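Local coordinates for uncharacterized protein (Archaeoglobus fulgidus, PDB 3LOT) that binds zinc and, as a TIM-barrel member of the beta-keto acid cleavage family, probably cleaves 3-keto-5-aminohexanoate or a related beta-keto acid, at residues G59-D64 with Y135-E140; K102-L107 with S161-E166; Y176-I181 with K220-R225; L246-V251 with K288-R293. All coordinates share one frame; numbering follows the deposited sequence. Where two conformers were deposited one is given.

Contact 1. Residues G59-D64 with Y135-E140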
loop_
_atom_site.group_PDB
_atom_site.type_symbol
_atom_site.label_atom_id
_atom_site.label_comp_id
_atom_site.label_asym_id
_atom_site.label_seq_id
_atom_site.Cartn_x
_atom_site.Cartn_y
_atom_site.Cartn_z
ATOM N N GLY D 59 32.751 26.466 -11.767
ATOM C CA GLY D 59 31.912 25.404 -11.244
ATOM C C GLY D 59 30.767 24.916 -12.104
ATOM O O GLY D 59 29.974 24.077 -11.655
ATOM N N ARG D 60 30.676 25.375 -13.343
ATOM C CA ARG D 60 29.603 24.931 -14.224
ATOM C C ARG D 60 29.772 23.433 -14.562
ATOM O O ARG D 60 30.885 22.993 -14.798
ATOM C CB ARG D 60 29.597 25.780 -15.469
ATOM C CG ARG D 60 28.513 25.471 -16.432
ATOM C CD ARG D 60 28.461 26.500 -17.561
ATOM N NE ARG D 60 27.116 26.603 -18.172
ATOM C CZ ARG D 60 26.663 25.919 -19.241
ATOM N NH1 ARG D 60 27.413 25.015 -19.882
ATOM N NH2 ARG D 60 25.423 26.148 -19.693
ATOM N N PRO D 61 28.681 22.654 -14.525
ATOM C CA PRO D 61 28.735 21.242 -14.908
ATOM C C PRO D 61 29.414 21.032 -16.264
ATOM O O PRO D 61 29.153 21.774 -17.203
ATOM C CB PRO D 61 27.263 20.838 -14.970
ATOM C CG PRO D 61 26.586 21.775 -13.987
ATOM C CD PRO D 61 27.373 23.031 -13.970
ATOM N N THR D 62 30.304 20.045 -16.347
ATOM C CA THR D 62 30.900 19.667 -17.621
ATOM C C THR D 62 30.969 18.148 -17.767
ATOM O O THR D 62 31.132 17.431 -16.765
ATOM C CB THR D 62 32.334 20.210 -17.747
ATOM O OG1 THR D 62 32.903 19.684 -18.942
ATOM C CG2 THR D 62 33.203 19.762 -16.566
ATOM N N THR D 63 30.854 17.658 -19.007
ATOM C CA THR D 63 31.004 16.237 -19.291
ATOM C C THR D 63 32.453 15.878 -19.657
ATOM O O THR D 63 32.758 14.711 -19.803
ATOM C CB THR D 63 30.100 15.829 -20.436
ATOM O OG1 THR D 63 30.401 16.654 -21.556
ATOM C CG2 THR D 63 28.614 16.022 -20.065
ATOM N N ASP D 64 33.327 16.880 -19.787
ATOM C CA ASP D 64 34.723 16.711 -20.226
ATOM C C ASP D 64 35.413 15.477 -19.606
ATOM O O ASP D 64 35.693 15.440 -18.424
ATOM C CB ASP D 64 35.486 17.997 -19.926
ATOM C CG ASP D 64 36.963 17.964 -20.359
ATOM O OD1 ASP D 64 37.544 16.936 -20.766
ATOM O OD2 ASP D 64 37.569 19.046 -20.287
ATOM N N TYR D 135 28.088 33.859 -10.449
ATOM C CA TYR D 135 28.272 33.747 -11.888
ATOM C C TYR D 135 26.961 33.860 -12.662
ATOM O O TYR D 135 25.917 33.333 -12.230
ATOM C CB TYR D 135 28.945 32.422 -12.263
ATOM C CG TYR D 135 30.233 32.143 -11.559
ATOM C CD1 TYR D 135 31.416 32.750 -11.957
ATOM C CD2 TYR D 135 30.277 31.268 -10.477
ATOM C CE1 TYR D 135 32.617 32.481 -11.278
ATOM C CE2 TYR D 135 31.460 30.995 -9.814
ATOM C CZ TYR D 135 32.618 31.607 -10.221
ATOM O OH TYR D 135 33.779 31.330 -9.558
ATOM N N ASP D 136 27.037 34.480 -13.841
ATOM C CA ASP D 136 25.848 34.621 -14.708
ATOM C C ASP D 136 25.290 33.281 -15.179
ATOM O O ASP D 136 24.095 33.169 -15.441
ATOM C CB ASP D 136 26.151 35.437 -15.947
ATOM C CG ASP D 136 26.376 36.918 -15.650
ATOM O OD1 ASP D 136 26.126 37.395 -14.528
ATOM O OD2 ASP D 136 26.828 37.607 -16.575
ATOM N N TRP D 137 26.150 32.284 -15.326
ATOM C CA TRP D 137 25.681 30.979 -15.769
ATOM C C TRP D 137 24.656 30.330 -14.810
ATOM O O TRP D 137 23.815 29.522 -15.244
ATOM C CB TRP D 137 26.858 30.034 -16.060
ATOM C CG TRP D 137 27.526 29.459 -14.848
ATOM C CD1 TRP D 137 28.749 29.826 -14.325
ATOM C CD2 TRP D 137 27.073 28.362 -14.057
ATOM N NE1 TRP D 137 29.044 29.067 -13.211
ATOM C CE2 TRP D 137 28.050 28.140 -13.039
ATOM C CE3 TRP D 137 25.954 27.537 -14.105
ATOM C CZ2 TRP D 137 27.919 27.143 -12.085
ATOM C CZ3 TRP D 137 25.817 26.551 -13.124
ATOM C CH2 TRP D 137 26.799 26.362 -12.141
ATOM N N GLU D 138 24.741 30.663 -13.529
ATOM C CA GLU D 138 23.936 29.992 -12.497
ATOM C C GLU D 138 22.426 30.227 -12.687
ATOM O O GLU D 138 21.695 29.276 -12.862
ATOM C CB GLU D 138 24.390 30.411 -11.087
ATOM C CG GLU D 138 25.811 29.939 -10.712
ATOM C CD GLU D 138 26.201 30.360 -9.297
ATOM O OE1 GLU D 138 25.770 29.727 -8.311
ATOM O OE2 GLU D 138 26.921 31.354 -9.179
ATOM N N PRO D 139 21.955 31.492 -12.703
ATOM C CA PRO D 139 20.508 31.635 -12.837
ATOM C C PRO D 139 20.024 31.238 -14.241
ATOM O O PRO D 139 18.903 30.752 -14.417
ATOM C CB PRO D 139 20.273 33.117 -12.566
ATOM C CG PRO D 139 21.563 33.786 -12.887
ATOM C CD PRO D 139 22.609 32.791 -12.473
ATOM N N GLU D 140 20.853 31.431 -15.238
ATOM C CA GLU D 140 20.537 30.945 -16.571
ATOM C C GLU D 140 20.305 29.414 -16.608
ATOM O O GLU D 140 19.300 28.926 -17.166
ATOM C CB GLU D 140 21.646 31.325 -17.516
ATOM C CG GLU D 140 21.412 30.755 -18.902
ATOM C CD GLU D 140 22.116 31.542 -20.002
ATOM O OE1 GLU D 140 23.034 32.331 -19.666
ATOM O OE2 GLU D 140 21.736 31.365 -21.199
HETATM O O HOH W 1 24.319 28.453 -17.768
#
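The Trp137 indole is clamped between aliphatic carbons: on one face lies Arg60, its CB 3.7 Å from Trp137 CE2, and on the opposite face Glu138 CG from the ring's own helix. Arg60 CA makes a CH-pi contact over the six-membered ring, 3.8 Å from its centroid and 21° off the normal. Pro61 comes in obliquely, bringing CD to 3.8 Å from Trp137 CH2. The Arg60 chain turns CG away from its backbone N (chi1 -178°) and runs on extended to NE, so CB, CG and CD pass in turn along the indole toward Trp137 CB. The guanidinium stands almost upright to the indole, the planes 86° apart. Water 1 lies at its edge and in its plane, accepting from Arg60 NH2 at 3.2 Å and donating to Trp137 O at 2.8 Å. In this TIM-barrel enzyme the contact ties the loop and short strand 61-62, which pairs antiparallel with barrel strand 48-54, to helix 137-144; Pro61 sits about 6 Å, side chain to side chain, from the zinc ligand His52. Indole NE1 is held by the backbone O of Asp58, fixing the ring's rotation. A leucine in place of Trp137 would probably leave Asp58 O without that donor and open a gap beneath Arg60 and Pro61. On the helix side, Glu138 OE2 accepts from Tyr135 N at 3.0 Å with its anti lone pair, while its carboxylate also hydrogen-bonds the hydroxyls of Ser22 and Thr20.

Contact 2. Residues K102-L107 with S161-E166; sequences KVVPAL and SRIFKE
Helix 103-107 and the 161-166 end of helix 154-166 run side by side in the same direction, their short axes 9° apart and 9.3 Å from each other at closest approach. Val104 lies level with Phe164, CA to CA 6.9 Å, and Pro105 with Ile163. Val104 does most of the work with its two methyls. CG1, which lies opposite the backbone N (chi1 174°), reaches Ile163 CG2 at 3.9 Å; CG2 goes to the Phe164 ring, 3.9 Å from CE1. The CB of Phe164 points away from the other helix, yet the ring swings back far enough for its CE1 and CZ to meet the valine. Ile163 offers one methyl, CG2, shared between Val104 and the proline ring, where Pro105 CD lies 3.8 Å from it. Such parallel neighbours are what the outer helical layer of a TIM barrel provides: beneath them, Val104 and Phe164 both rest on Ala112 of strand 111-115, and Phe114 of that strand meets the Phe164 ring edge-to-face. The closest approaches are all carbon to carbon, so the fit depends on side-chain shape and on burying Val104 and Phe164, the Pro105-Ile163 side being nearer solvent, with no directional bond to set the helices' register.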
loop_
_atom_site.group_PDB
_atom_site.type_symbol
_atom_site.label_atom_id
_atom_site.label_comp_id
_atom_site.label_asym_id
_atom_site.label_seq_id
_atom_site.Cartn_x
_atom_site.Cartn_y
_atom_site.Cartn_z
ATOM N N LYS D 102 30.117 8.807 -22.892
ATOM C CA LYS D 102 31.529 8.662 -23.362
ATOM C C LYS D 102 32.551 8.419 -22.257
ATOM O O LYS D 102 33.632 7.879 -22.494
ATOM C CB LYS D 102 31.958 9.901 -24.131
ATOM C CG LYS D 102 31.226 10.055 -25.417
ATOM C CD LYS D 102 31.744 11.227 -26.217
ATOM C CE LYS D 102 31.471 11.041 -27.741
ATOM N NZ LYS D 102 31.232 12.406 -28.341
ATOM N N VAL D 103 32.210 8.841 -21.053
ATOM C CA VAL D 103 33.038 8.595 -19.901
ATOM C C VAL D 103 33.237 7.094 -19.677
ATOM O O VAL D 103 34.280 6.714 -19.168
ATOM C CB VAL D 103 32.459 9.305 -18.623
ATOM C CG1 VAL D 103 31.223 8.591 -18.071
ATOM C CG2 VAL D 103 33.514 9.421 -17.569
ATOM N N VAL D 104 32.282 6.251 -20.104
ATOM C CA VAL D 104 32.337 4.803 -19.803
ATOM C C VAL D 104 33.424 4.092 -20.636
ATOM O O VAL D 104 34.260 3.401 -20.063
ATOM C CB VAL D 104 30.939 4.138 -19.806
ATOM C CG1 VAL D 104 31.023 2.633 -19.644
ATOM C CG2 VAL D 104 30.060 4.747 -18.659
ATOM N N PRO D 105 33.483 4.330 -21.949
ATOM C CA PRO D 105 34.575 3.750 -22.720
ATOM C C PRO D 105 35.935 4.425 -22.484
ATOM O O PRO D 105 36.981 3.761 -22.557
ATOM C CB PRO D 105 34.111 3.936 -24.171
ATOM C CG PRO D 105 33.071 4.995 -24.094
ATOM C CD PRO D 105 32.377 4.715 -22.832
ATOM N N ALA D 106 35.922 5.715 -22.176
ATOM C CA ALA D 106 37.159 6.423 -21.830
ATOM C C ALA D 106 37.781 5.910 -20.524
ATOM O O ALA D 106 38.991 5.616 -20.459
ATOM C CB ALA D 106 36.923 7.917 -21.784
ATOM N N LEU D 107 36.967 5.822 -19.472
ATOM C CA LEU D 107 37.466 5.478 -18.135
ATOM C C LEU D 107 37.262 4.019 -17.725
ATOM O O LEU D 107 37.936 3.553 -16.813
ATOM C CB LEU D 107 36.876 6.402 -17.044
ATOM C CG LEU D 107 37.536 7.778 -16.814
ATOM C CD1 LEU D 107 37.475 8.596 -18.025
ATOM C CD2 LEU D 107 36.894 8.489 -15.651
ATOM N N SER D 161 23.163 0.014 -22.505
ATOM C CA SER D 161 23.347 -1.300 -21.934
ATOM C C SER D 161 24.538 -1.976 -22.609
ATOM O O SER D 161 25.355 -2.599 -21.934
ATOM C CB SER D 161 22.078 -2.141 -22.040
ATOM O OG SER D 161 21.936 -2.745 -23.332
ATOM N N ARG D 162 24.679 -1.806 -23.927
ATOM C CA ARG D 162 25.791 -2.384 -24.638
ATOM C C ARG D 162 27.134 -1.766 -24.325
ATOM O O ARG D 162 28.115 -2.479 -24.156
ATOM C CB ARG D 162 25.574 -2.290 -26.134
ATOM C CG ARG D 162 24.523 -3.268 -26.643
ATOM C CD ARG D 162 24.502 -3.278 -28.194
ATOM N NE ARG D 162 23.712 -2.154 -28.726
ATOM C CZ ARG D 162 22.371 -2.108 -28.767
ATOM N NH1 ARG D 162 21.634 -3.130 -28.311
ATOM N NH2 ARG D 162 21.759 -1.019 -29.258
ATOM N N ILE D 163 27.165 -0.445 -24.234
ATOM C CA ILE D 163 28.355 0.278 -23.846
ATOM C C ILE D 163 28.883 -0.178 -22.472
ATOM O O ILE D 163 30.102 -0.383 -22.291
ATOM C CB ILE D 163 28.114 1.809 -23.869
ATOM C CG1 ILE D 163 28.012 2.308 -25.300
ATOM C CG2 ILE D 163 29.255 2.529 -23.165
ATOM C CD1 ILE D 163 27.278 3.634 -25.448
ATOM N N PHE D 164 27.981 -0.363 -21.511
ATOM C CA PHE D 164 28.401 -0.796 -20.167
ATOM C C PHE D 164 28.986 -2.191 -20.224
ATOM O O PHE D 164 30.042 -2.453 -19.648
ATOM C CB PHE D 164 27.231 -0.739 -19.166
ATOM C CG PHE D 164 27.022 0.618 -18.561
ATOM C CD1 PHE D 164 26.835 1.742 -19.374
ATOM C CD2 PHE D 164 26.998 0.787 -17.167
ATOM C CE1 PHE D 164 26.606 3.037 -18.800
ATOM C CE2 PHE D 164 26.776 2.057 -16.609
ATOM C CZ PHE D 164 26.588 3.175 -17.437
ATOM N N LYS D 165 28.332 -3.088 -20.948
ATOM C CA LYS D 165 28.859 -4.455 -21.079
ATOM C C LYS D 165 30.226 -4.481 -21.756
ATOM O O LYS D 165 31.098 -5.228 -21.360
ATOM C CB LYS D 165 27.871 -5.305 -21.877
ATOM C CG LYS D 165 26.686 -5.787 -21.067
ATOM C CD LYS D 165 25.641 -6.402 -21.952
ATOM C CE LYS D 165 24.428 -6.827 -21.134
ATOM N NZ LYS D 165 23.387 -7.392 -22.012
ATOM N N GLU D 166 30.397 -3.687 -22.796
ATOM C CA GLU D 166 31.674 -3.629 -23.550
ATOM C C GLU D 166 32.868 -3.212 -22.699
ATOM O O GLU D 166 33.985 -3.607 -22.936
ATOM C CB GLU D 166 31.535 -2.620 -24.672
ATOM C CG GLU D 166 30.708 -3.112 -25.809
ATOM C CD GLU D 166 30.287 -2.003 -26.772
ATOM O OE1 GLU D 166 30.749 -0.854 -26.588
ATOM O OE2 GLU D 166 29.492 -2.289 -27.721
#

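Contact 3. Residues Y176-I181 with K220-R225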
loop_
_atom_site.group_PDB
_atom_site.type_symbol
_atom_site.label_atom_id
_atom_site.label_comp_id
_atom_site.label_asym_id
_atom_site.label_seq_id
_atom_site.Cartn_x
_atom_site.Cartn_y
_atom_site.Cartn_z
ATOM N N TYR D 176 13.496 7.378 -10.884
ATOM C CA TYR D 176 12.887 8.575 -10.288
ATOM C C TYR D 176 11.359 8.502 -10.218
ATOM O O TYR D 176 10.701 9.499 -9.849
ATOM C CB TYR D 176 13.236 9.836 -11.085
ATOM C CG TYR D 176 14.697 10.198 -11.176
ATOM C CD1 TYR D 176 15.539 9.511 -12.039
ATOM C CD2 TYR D 176 15.208 11.270 -10.462
ATOM C CE1 TYR D 176 16.892 9.861 -12.171
ATOM C CE2 TYR D 176 16.544 11.626 -10.561
ATOM C CZ TYR D 176 17.384 10.921 -11.427
ATOM O OH TYR D 176 18.711 11.259 -11.510
ATOM N N ASP D 177 10.785 7.359 -10.622
ATOM C CA ASP D 177 9.331 7.190 -10.642
ATOM C C ASP D 177 9.004 5.693 -10.840
ATOM O O ASP D 177 9.863 4.889 -11.226
ATOM C CB ASP D 177 8.733 7.988 -11.811
ATOM C CG ASP D 177 7.391 8.602 -11.503
ATOM O OD1 ASP D 177 6.620 8.129 -10.618
ATOM O OD2 ASP D 177 7.087 9.600 -12.203
ATOM N N ILE D 178 7.753 5.352 -10.589
ATOM C CA ILE D 178 7.254 3.984 -10.734
ATOM C C ILE D 178 7.406 3.518 -12.177
ATOM O O ILE D 178 7.801 2.375 -12.428
ATOM C CB ILE D 178 5.818 3.862 -10.243
ATOM C CG1 ILE D 178 5.728 4.321 -8.767
ATOM C CG2 ILE D 178 5.280 2.407 -10.446
ATOM C CD1 ILE D 178 6.668 3.566 -7.843
ATOM N N GLY D 179 7.067 4.372 -13.138
ATOM C CA GLY D 179 7.185 4.005 -14.555
ATOM C C GLY D 179 8.586 3.591 -14.956
ATOM O O GLY D 179 8.790 2.815 -15.884
ATOM N N GLN D 180 9.566 4.175 -14.286
ATOM C CA GLN D 180 10.986 3.874 -14.543
ATOM C C GLN D 180 11.433 2.521 -13.967
ATOM O O GLN D 180 12.356 1.867 -14.493
ATOM C CB GLN D 180 11.867 5.019 -14.001
ATOM C CG GLN D 180 11.596 6.357 -14.733
ATOM C CD GLN D 180 12.639 7.430 -14.485
ATOM O OE1 GLN D 180 13.612 7.239 -13.749
ATOM N NE2 GLN D 180 12.432 8.585 -15.104
ATOM N N ILE D 181 10.761 2.070 -12.913
ATOM C CA ILE D 181 10.953 0.683 -12.466
ATOM C C ILE D 181 10.336 -0.270 -13.502
ATOM O O ILE D 181 10.910 -1.293 -13.862
ATOM C CB ILE D 181 10.371 0.442 -11.085
ATOM C CG1 ILE D 181 10.938 1.499 -10.083
ATOM C CG2 ILE D 181 10.636 -1.004 -10.679
ATOM C CD1 ILE D 181 10.639 1.217 -8.580
ATOM N N LYS D 220 9.933 0.340 -3.844
ATOM C CA LYS D 220 10.629 -0.900 -3.537
ATOM C C LYS D 220 9.725 -2.091 -3.824
ATOM O O LYS D 220 10.167 -3.076 -4.400
ATOM C CB LYS D 220 11.150 -0.897 -2.075
ATOM C CG LYS D 220 11.945 -2.175 -1.676
ATOM C CD LYS D 220 11.119 -3.208 -1.003
ATOM C CE LYS D 220 12.005 -4.384 -0.487
ATOM N NZ LYS D 220 11.208 -5.392 0.248
ATOM N N GLN D 221 8.467 -1.996 -3.413
ATOM C CA GLN D 221 7.477 -3.070 -3.670
ATOM C C GLN D 221 7.240 -3.285 -5.162
ATOM O O GLN D 221 7.033 -4.419 -5.611
ATOM C CB GLN D 221 6.156 -2.762 -2.987
ATOM C CG GLN D 221 6.213 -2.827 -1.492
ATOM C CD GLN D 221 4.893 -2.359 -0.858
ATOM O OE1 GLN D 221 4.139 -1.598 -1.480
ATOM N NE2 GLN D 221 4.622 -2.793 0.409
ATOM N N THR D 222 7.300 -2.211 -5.951
ATOM C CA THR D 222 7.177 -2.362 -7.409
ATOM C C THR D 222 8.358 -3.159 -7.966
ATOM O O THR D 222 8.185 -4.055 -8.794
ATOM C CB THR D 222 7.037 -0.990 -8.125
ATOM O OG1 THR D 222 5.897 -0.316 -7.599
ATOM C CG2 THR D 222 6.902 -1.153 -9.647
ATOM N N ALA D 223 9.563 -2.826 -7.520
ATOM C CA ALA D 223 10.764 -3.570 -7.935
ATOM C C ALA D 223 10.686 -5.057 -7.518
ATOM O O ALA D 223 10.987 -5.960 -8.321
ATOM C CB ALA D 223 12.043 -2.899 -7.370
ATOM N N ASP D 224 10.275 -5.319 -6.284
ATOM C CA ASP D 224 10.089 -6.707 -5.833
ATOM C C ASP D 224 9.156 -7.476 -6.771
ATOM O O ASP D 224 9.464 -8.614 -7.195
ATOM C CB ASP D 224 9.492 -6.759 -4.423
ATOM C CG ASP D 224 10.463 -6.395 -3.312
ATOM O OD1 ASP D 224 11.688 -6.273 -3.548
ATOM O OD2 ASP D 224 9.975 -6.252 -2.142
ATOM N N ARG D 225 8.031 -6.866 -7.126
ATOM C CA ARG D 225 7.000 -7.583 -7.832
ATOM C C ARG D 225 7.280 -7.717 -9.329
ATOM O O ARG D 225 6.847 -8.675 -9.937
ATOM C CB ARG D 225 5.667 -6.886 -7.635
ATOM C CG ARG D 225 4.491 -7.661 -8.134
ATOM C CD ARG D 225 3.216 -6.866 -7.874
ATOM N NE ARG D 225 3.280 -5.522 -8.449
ATOM C CZ ARG D 225 2.971 -5.225 -9.731
ATOM N NH1 ARG D 225 2.607 -6.180 -10.602
ATOM N NH2 ARG D 225 3.049 -3.979 -10.149
#
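Ile181 and Thr222 meet methyl to methyl, Ile181 CG2 lying 3.9 Å from Thr222 CG2. The same isoleucine methyl also settles on the backbone of the next residue, 3.8 Å from Ala223 CA, with Ala223 CB a little farther off at 4.1 Å. It reaches both because chi1 of -53° turns CG2 to the far side from the backbone N while CG1 takes the place beside that N. Ile178 has nearly the same first torsion but folds its chain again at chi2 (-56°), and this kink carries CD1 round to 4.0 Å from Thr222 OG1; Ile178 CG2 lies equally near Thr222 CG2. Thr222 is thus straddled by two isoleucines one helical turn apart. Its chi1 of -58° sends OG1 back along its own helix, where Phe218 O takes up the buried hydroxyl by a hydrogen bond, and sets the methyl outward to the isoleucines. A serine at Thr222 would probably keep that bond to Phe218 but leave Ile181 and Ile178 facing a gap where the methyl had been. The contact joins the first turn of helix 178-189 to helix 213-226, neighbouring helices of the barrel's outer layer. Met219, earlier on helix 213-226, touches both isoleucines; Gly179 N hydrogen-bonds Asp177 of a second subunit, and Asp177 returns a weak bond to Gly179 there. Phe201 of strand 197-203 lies against both Ile181 and Ala223.

Contact 4. Residues L246-V251 with K288-R293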
loop_
_atom_site.group_PDB
_atom_site.type_symbol
_atom_site.label_atom_id
_atom_site.label_comp_id
_atom_site.label_asym_id
_atom_site.label_seq_id
_atom_site.Cartn_x
_atom_site.Cartn_y
_atom_site.Cartn_z
ATOM N N LEU D 246 14.663 9.675 5.010
ATOM C CA LEU D 246 14.397 8.640 4.019
ATOM C C LEU D 246 15.594 7.686 3.887
ATOM O O LEU D 246 15.427 6.489 3.665
ATOM C CB LEU D 246 14.009 9.254 2.672
ATOM C CG LEU D 246 12.802 10.168 2.714
ATOM C CD1 LEU D 246 12.360 10.538 1.297
ATOM C CD2 LEU D 246 11.669 9.465 3.451
ATOM N N GLY D 247 16.804 8.199 4.044
ATOM C CA GLY D 247 17.941 7.298 4.067
ATOM C C GLY D 247 17.885 6.274 5.197
ATOM O O GLY D 247 18.213 5.110 5.003
ATOM N N THR D 248 17.498 6.739 6.385
ATOM C CA THR D 248 17.207 5.875 7.540
ATOM C C THR D 248 16.052 4.866 7.288
ATOM O O THR D 248 16.202 3.682 7.590
ATOM C CB THR D 248 16.975 6.698 8.834
ATOM O OG1 THR D 248 18.070 7.612 9.008
ATOM C CG2 THR D 248 16.855 5.797 10.077
ATOM N N LEU D 249 14.941 5.323 6.700
ATOM C CA LEU D 249 13.890 4.441 6.208
ATOM C C LEU D 249 14.464 3.298 5.336
ATOM O O LEU D 249 14.168 2.110 5.556
ATOM C CB LEU D 249 12.857 5.242 5.413
ATOM C CG LEU D 249 11.703 4.495 4.762
ATOM C CD1 LEU D 249 10.839 3.731 5.864
ATOM C CD2 LEU D 249 10.826 5.495 3.946
ATOM N N ALA D 250 15.284 3.675 4.369
ATOM C CA ALA D 250 15.895 2.706 3.439
ATOM C C ALA D 250 16.632 1.633 4.228
ATOM O O ALA D 250 16.410 0.453 4.000
ATOM C CB ALA D 250 16.824 3.391 2.435
ATOM N N VAL D 251 17.479 2.038 5.177
ATOM C CA VAL D 251 18.233 1.079 5.992
ATOM C C VAL D 251 17.304 0.163 6.785
ATOM O O VAL D 251 17.548 -1.032 6.898
ATOM C CB VAL D 251 19.272 1.784 6.892
ATOM C CG1 VAL D 251 19.898 0.805 7.900
ATOM C CG2 VAL D 251 20.373 2.374 6.013
ATOM N N LYS D 288 24.901 2.540 12.625
ATOM C CA LYS D 288 25.419 1.789 13.749
ATOM C C LYS D 288 24.431 1.678 14.910
ATOM O O LYS D 288 24.382 0.630 15.571
ATOM C CB LYS D 288 26.767 2.364 14.205
ATOM C CG LYS D 288 27.903 2.050 13.235
ATOM C CD LYS D 288 29.205 2.745 13.693
ATOM C CE LYS D 288 30.392 2.493 12.746
ATOM N NZ LYS D 288 31.533 3.357 13.177
ATOM N N GLU D 289 23.637 2.723 15.161
ATOM C CA GLU D 289 22.584 2.589 16.153
ATOM C C GLU D 289 21.593 1.491 15.788
ATOM O O GLU D 289 21.069 0.813 16.666
ATOM C CB GLU D 289 21.822 3.903 16.386
ATOM C CG GLU D 289 22.613 4.941 17.113
ATOM C CD GLU D 289 23.017 4.573 18.548
ATOM O OE1 GLU D 289 22.617 3.532 19.104
ATOM O OE2 GLU D 289 23.768 5.375 19.127
ATOM N N LEU D 290 21.368 1.291 14.504
ATOM C CA LEU D 290 20.449 0.259 14.075
ATOM C C LEU D 290 21.124 -1.108 13.994
ATOM O O LEU D 290 20.559 -2.001 13.427
ATOM C CB LEU D 290 19.822 0.642 12.756
ATOM C CG LEU D 290 18.896 1.864 12.778
ATOM C CD1 LEU D 290 18.501 2.242 11.324
ATOM C CD2 LEU D 290 17.675 1.650 13.686
ATOM N N GLY D 291 22.315 -1.249 14.572
ATOM C CA GLY D 291 22.994 -2.535 14.675
ATOM C C GLY D 291 23.638 -2.999 13.377
ATOM O O GLY D 291 23.846 -4.203 13.176
ATOM N N LYS D 292 23.942 -2.060 12.494
ATOM C CA LYS D 292 24.517 -2.372 11.202
ATOM C C LYS D 292 25.865 -1.652 11.133
ATOM O O LYS D 292 26.223 -0.941 12.056
ATOM C CB LYS D 292 23.567 -1.917 10.078
ATOM C CG LYS D 292 22.263 -2.724 10.008
ATOM C CD LYS D 292 21.170 -2.030 9.216
ATOM C CE LYS D 292 19.831 -2.808 9.278
ATOM N NZ LYS D 292 19.960 -4.258 8.926
ATOM N N ARG D 293 26.608 -1.852 10.048
ATOM C CA ARG D 293 27.868 -1.128 9.837
ATOM C C ARG D 293 28.052 -0.802 8.371
ATOM O O ARG D 293 27.468 -1.475 7.509
ATOM C CB ARG D 293 29.052 -1.942 10.364
ATOM C CG ARG D 293 29.307 -3.224 9.609
ATOM C CD ARG D 293 30.640 -3.875 10.045
ATOM N NE ARG D 293 30.834 -5.101 9.301
ATOM C CZ ARG D 293 31.369 -5.180 8.088
ATOM N NH1 ARG D 293 31.775 -4.098 7.428
ATOM N NH2 ARG D 293 31.472 -6.367 7.514
HETATM O O HOH W 2 17.054 -3.945 7.904
#
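Lys292 lays its aliphatic chain alongside Val251, the two side chains running past each other in opposite directions; in the conformer given, CD and CE lie against Val251 CG1. The chain stays extended until its last torsion, where a bend (chi4 -51°) turns the ammonium toward the end of the valine's helix. In this conformer water 2 bridges the two segments, accepting from Lys292 NZ at 3.1 Å and donating to Val251 O at the same distance. Leu290 approaches with one methyl: CD1 lies 4.0 Å from Val251 CG1 and 4.1 Å from Thr248 CG2, meeting the threonine at about a right angle. Leu290 and Lys292 flank Gly291, the C-prime residue of a Schellman motif that ends helix 276-289; its positive phi turns the chain out of the helix, and both flanking residues direct CB toward helix 243-252. Beyond the turn, Arg293 enters the short strand that pairs with barrel strand 7-13, whose Val8 also packs against Val251 and Lys292. Thr248 OG1 bonds back to Met244 O, and Thr248 of a neighbouring subunit packs against both Thr248 and Leu290.

Contacts 2, 3 and 4 involve the outer helices, while contact 1 lies among the loops beyond the zinc-bearing strand 48-54; all four centres are 17 to 19 Å from the chain's centre. Contacts 3 and 4 both lie beside other subunits, and only contact 3 has all its touching residues buried. Contacts 2 and 3 both pack helix on helix through methyls, whereas contacts 1 and 4 set loop residues against a helix and add a bridging water between side chain and backbone. Contact 1, the only one to employ an indole face, and contact 2 interleave along the chain without touching, and lie nearer the zinc. Helix 213-226, used in contact 3, also packs against helix 243-252 of contact 4.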